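Local coordinates for ankyrin-repeat protein B (Legionella pneumophila, PDB 5K34) that probably acts as an F-box effector that hijacks the host ubiquitin-proteasome system, its ankyrin domain, the part given here, serving protein-protein interaction, at residues A[51-56]-A[87-92]. Residues are numbered along the deposited sequence; the frame is centred on the assembly and turned at random. Where two conformers were deposited one is given.
Sequences AAIEGK and KKQLAN
I53 and Q89 join the last turns of helices 48-54 and 82-91, which keep their backbones well apart: the closest CA atoms, those of E54 and Q89, lie 8.4 Å from each other. Helix 48-54 ends in a Schellman motif, K56 taking positive phi (61°) while K56 N bonds back to I53 O at 3.0 Å.

Glutamine suits the gap because its chain is long and ends in an amide that can both donate and accept. CG of Q89 stands anti to its carbonyl carbon (chi1 -69°) and the chain runs extended from there, carrying the amide to the end of helix 48-54. Q89 NE2 donates to I53 O over 2.9 Å, with 153° at the hydrogen, coming from above the carbonyl plane; K56 N reaches the same oxygen from the opposite face. A water continues the link, accepting from Q89 NE2 at 3.0 Å and donating to E54 O at 2.8 Å. Beside these bonds, the I53 methyl CG2 makes a van der Waals contact with the amide oxygen Q89 OE1 at 3.7 Å. Isoleucine suits this buried place because its branched apolar side chain packs against P82, L85 and L86 of helix 82-91, while its backbone O serves as acceptor.

Q89 OE1 is hydrogen-bonded to Y58 OH, and E54 turns its carboxylate to salt bridges with R19 and R46.

Partners at both ends of the Q89 amide should fix its flip and hold it still. Its NE2 meets two carbonyls, one directly and one through water, and so ties the C-terminal end of helix 48-54 to helix 82-91 within the ankyrin domain by polar chemistry as well as by apolar contact.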
ATOM      1  N   ALA A  51      -1.493   2.673  -2.351  1.00  7.67           N
ATOM      2  CA  ALA A  51      -0.771   3.564  -3.252  1.00  7.24           C
ATOM      3  C   ALA A  51       0.453   2.867  -3.832  1.00  6.83           C
ATOM      4  O   ALA A  51       0.699   2.937  -5.046  1.00  7.39           O
ATOM      5  CB  ALA A  51      -0.378   4.842  -2.543  1.00  8.05           C
ATOM      6  N   ALA A  52       1.240   2.205  -2.973  1.00  6.31           N
ATOM      7  CA  ALA A  52       2.403   1.489  -3.449  1.00  6.28           C
ATOM      8  C   ALA A  52       2.014   0.409  -4.416  1.00  6.30           C
ATOM      9  O   ALA A  52       2.649   0.293  -5.475  1.00  7.01           O
ATOM     10  CB  ALA A  52       3.191   0.928  -2.259  1.00  6.66           C
ATOM     11  N   ILE A  53       0.987  -0.371  -4.109  1.00  6.37           N
ATOM     12  CA  ILE A  53       0.556  -1.432  -5.032  1.00  6.73           C
ATOM     13  C   ILE A  53       0.185  -0.850  -6.392  1.00  7.27           C
ATOM     14  O   ILE A  53       0.671  -1.310  -7.433  1.00  7.49           O
ATOM     15  CB  ILE A  53      -0.619  -2.227  -4.416  1.00  7.71           C
ATOM     16  CG1 ILE A  53      -0.111  -3.056  -3.240  1.00  7.79           C
ATOM     17  CG2 ILE A  53      -1.288  -3.107  -5.497  1.00  7.84           C
ATOM     18  CD1 ILE A  53      -1.238  -3.546  -2.328  1.00  8.95           C
ATOM     19  N   GLU A  54      -0.647   0.200  -6.419  1.00  7.39           N
ATOM     20  CA  GLU A  54      -1.097   0.681  -7.734  1.00  8.01           C
ATOM     21  C   GLU A  54       0.021   1.326  -8.507  1.00  8.19           C
ATOM     22  O   GLU A  54      -0.027   1.343  -9.754  1.00 10.12           O
ATOM     23  CB  GLU A  54      -2.278   1.650  -7.618  1.00  9.06           C
ATOM     24  CG  GLU A  54      -1.934   3.013  -7.080  1.00  9.03           C
ATOM     25  CD  GLU A  54      -3.166   3.869  -6.814  1.00  9.24           C
ATOM     26  OE1 GLU A  54      -4.296   3.476  -7.197  1.00  9.28           O
ATOM     27  OE2 GLU A  54      -3.006   4.916  -6.146  1.00  8.87           O
ATOM     28  N   GLY A  55       1.075   1.835  -7.864  1.00  7.78           N
ATOM     29  CA  GLY A  55       2.243   2.385  -8.546  1.00  8.15           C
ATOM     30  C   GLY A  55       3.254   1.329  -8.935  1.00  7.56           C
ATOM     31  O   GLY A  55       4.310   1.704  -9.462  1.00  8.54           O
ATOM     32  N   LYS A  56       2.978   0.053  -8.673  1.00  7.30           N
ATOM     33  CA  LYS A  56       3.941  -1.032  -8.908  1.00  7.72           C
ATOM     34  C   LYS A  56       5.194  -0.840  -8.095  1.00  7.66           C
ATOM     35  O   LYS A  56       6.296  -1.313  -8.432  1.00  8.61           O
ATOM     36  CB  LYS A  56       4.270  -1.189 -10.405  1.00  9.41           C
ATOM     37  CG  LYS A  56       3.036  -1.366 -11.283  1.00 12.22           C
ATOM     38  CD  LYS A  56       3.357  -1.762 -12.705  1.00 16.82           C
ATOM     39  CE  LYS A  56       4.246  -0.752 -13.397  1.00 22.55           C
ATOM     40  NZ  LYS A  56       4.384  -1.167 -14.840  1.00 29.71           N
ATOM     41  N   LYS A  87      -4.847  -8.742  -6.885  1.00  8.03           N
ATOM     42  CA  LYS A  87      -5.489  -9.765  -7.726  1.00  8.82           C
ATOM     43  C   LYS A  87      -5.923  -9.176  -9.057  1.00  8.73           C
ATOM     44  O   LYS A  87      -5.797  -9.853 -10.083  1.00  9.90           O
ATOM     45  CB  LYS A  87      -6.670 -10.383  -6.990  1.00  8.87           C
ATOM     46  CG  LYS A  87      -6.246 -11.426  -5.956  1.00  9.85           C
ATOM     47  CD  LYS A  87      -7.496 -11.989  -5.270  1.00 11.24           C
ATOM     48  CE  LYS A  87      -7.152 -13.089  -4.289  1.00 13.51           C
ATOM     49  NZ  LYS A  87      -7.081 -14.411  -4.986  1.00 18.59           N
ATOM     50  N   LYS A  88      -6.441  -7.953  -9.057  1.00  9.42           N
ATOM     51  CA  LYS A  88      -6.765  -7.307 -10.336  0.50 10.07           C
ATOM     52  C   LYS A  88      -5.556  -7.121 -11.299  1.00 10.29           C
ATOM     53  O   LYS A  88      -5.612  -7.322 -12.516  1.00 11.53           O
ATOM     54  CB  LYS A  88      -7.420  -5.968 -10.094  0.50 12.16           C
ATOM     55  CG  LYS A  88      -8.863  -6.047  -9.653  0.50 17.47           C
ATOM     56  CD  LYS A  88      -9.533  -4.669  -9.616  0.50 24.10           C
ATOM     57  CE  LYS A  88      -9.483  -4.021 -10.988  0.50 28.17           C
ATOM     58  NZ  LYS A  88     -10.630  -3.057 -11.131  0.50 33.22           N
ATOM     59  N   GLN A  89      -4.418  -6.731 -10.700  1.00  9.57           N
ATOM     60  CA  GLN A  89      -3.168  -6.590 -11.413  1.00  9.19           C
ATOM     61  C   GLN A  89      -2.727  -7.954 -11.978  1.00  9.51           C
ATOM     62  O   GLN A  89      -2.321  -8.037 -13.136  1.00 10.52           O
ATOM     63  CB  GLN A  89      -2.071  -6.029 -10.495  1.00  9.03           C
ATOM     64  CG  GLN A  89      -2.302  -4.578 -10.111  1.00  9.05           C
ATOM     65  CD  GLN A  89      -1.098  -4.017  -9.364  1.00  9.26           C
ATOM     66  OE1 GLN A  89      -0.356  -4.760  -8.705  1.00  9.36           O
ATOM     67  NE2 GLN A  89      -0.910  -2.714  -9.445  1.00  9.86           N
ATOM     68  N   LEU A  90      -2.802  -8.983 -11.160  1.00  9.58           N
ATOM     69  CA  LEU A  90      -2.376 -10.325 -11.584  1.00 10.75           C
ATOM     70  C   LEU A  90      -3.202 -10.801 -12.762  1.00 12.44           C
ATOM     71  O   LEU A  90      -2.642 -11.510 -13.630  1.00 14.09           O
ATOM     72  CB  LEU A  90      -2.544 -11.293 -10.432  1.00 11.66           C
ATOM     73  CG  LEU A  90      -1.963 -12.700 -10.607  1.00 13.66           C
ATOM     74  CD1 LEU A  90      -0.445 -12.645 -10.775  1.00 15.81           C
ATOM     75  CD2 LEU A  90      -2.334 -13.567  -9.399  1.00 14.72           C
ATOM     76  N   ALA A  91      -4.473 -10.419 -12.843  1.00 11.57           N
ATOM     77  CA  ALA A  91      -5.337 -10.843 -13.965  1.00 13.04           C
ATOM     78  C   ALA A  91      -5.200  -9.933 -15.150  1.00 13.99           C
ATOM     79  O   ALA A  91      -5.781 -10.256 -16.222  1.00 15.96           O
ATOM     80  CB  ALA A  91      -6.772 -10.871 -13.477  1.00 14.30           C
ATOM     81  N   ASN A  92      -4.510  -8.808 -15.048  1.00 14.05           N
ATOM     82  CA  ASN A  92      -4.415  -7.813 -16.114  1.00 14.49           C
ATOM     83  C   ASN A  92      -3.290  -8.209 -17.091  1.00 15.90           C
ATOM     84  O   ASN A  92      -2.129  -8.344 -16.754  1.00 15.27           O
ATOM     85  CB  ASN A  92      -4.110  -6.449 -15.477  1.00 15.83           C
ATOM     86  CG  ASN A  92      -4.037  -5.306 -16.487  1.00 19.32           C
ATOM     87  OD1 ASN A  92      -3.710  -5.474 -17.640  1.00 19.75           O
ATOM     88  ND2 ASN A  92      -4.262  -4.077 -15.982  1.00 22.16           N
TER
HETATM   89  O   HOH W   1      -1.724  -0.432 -11.175  1.00 20.10           O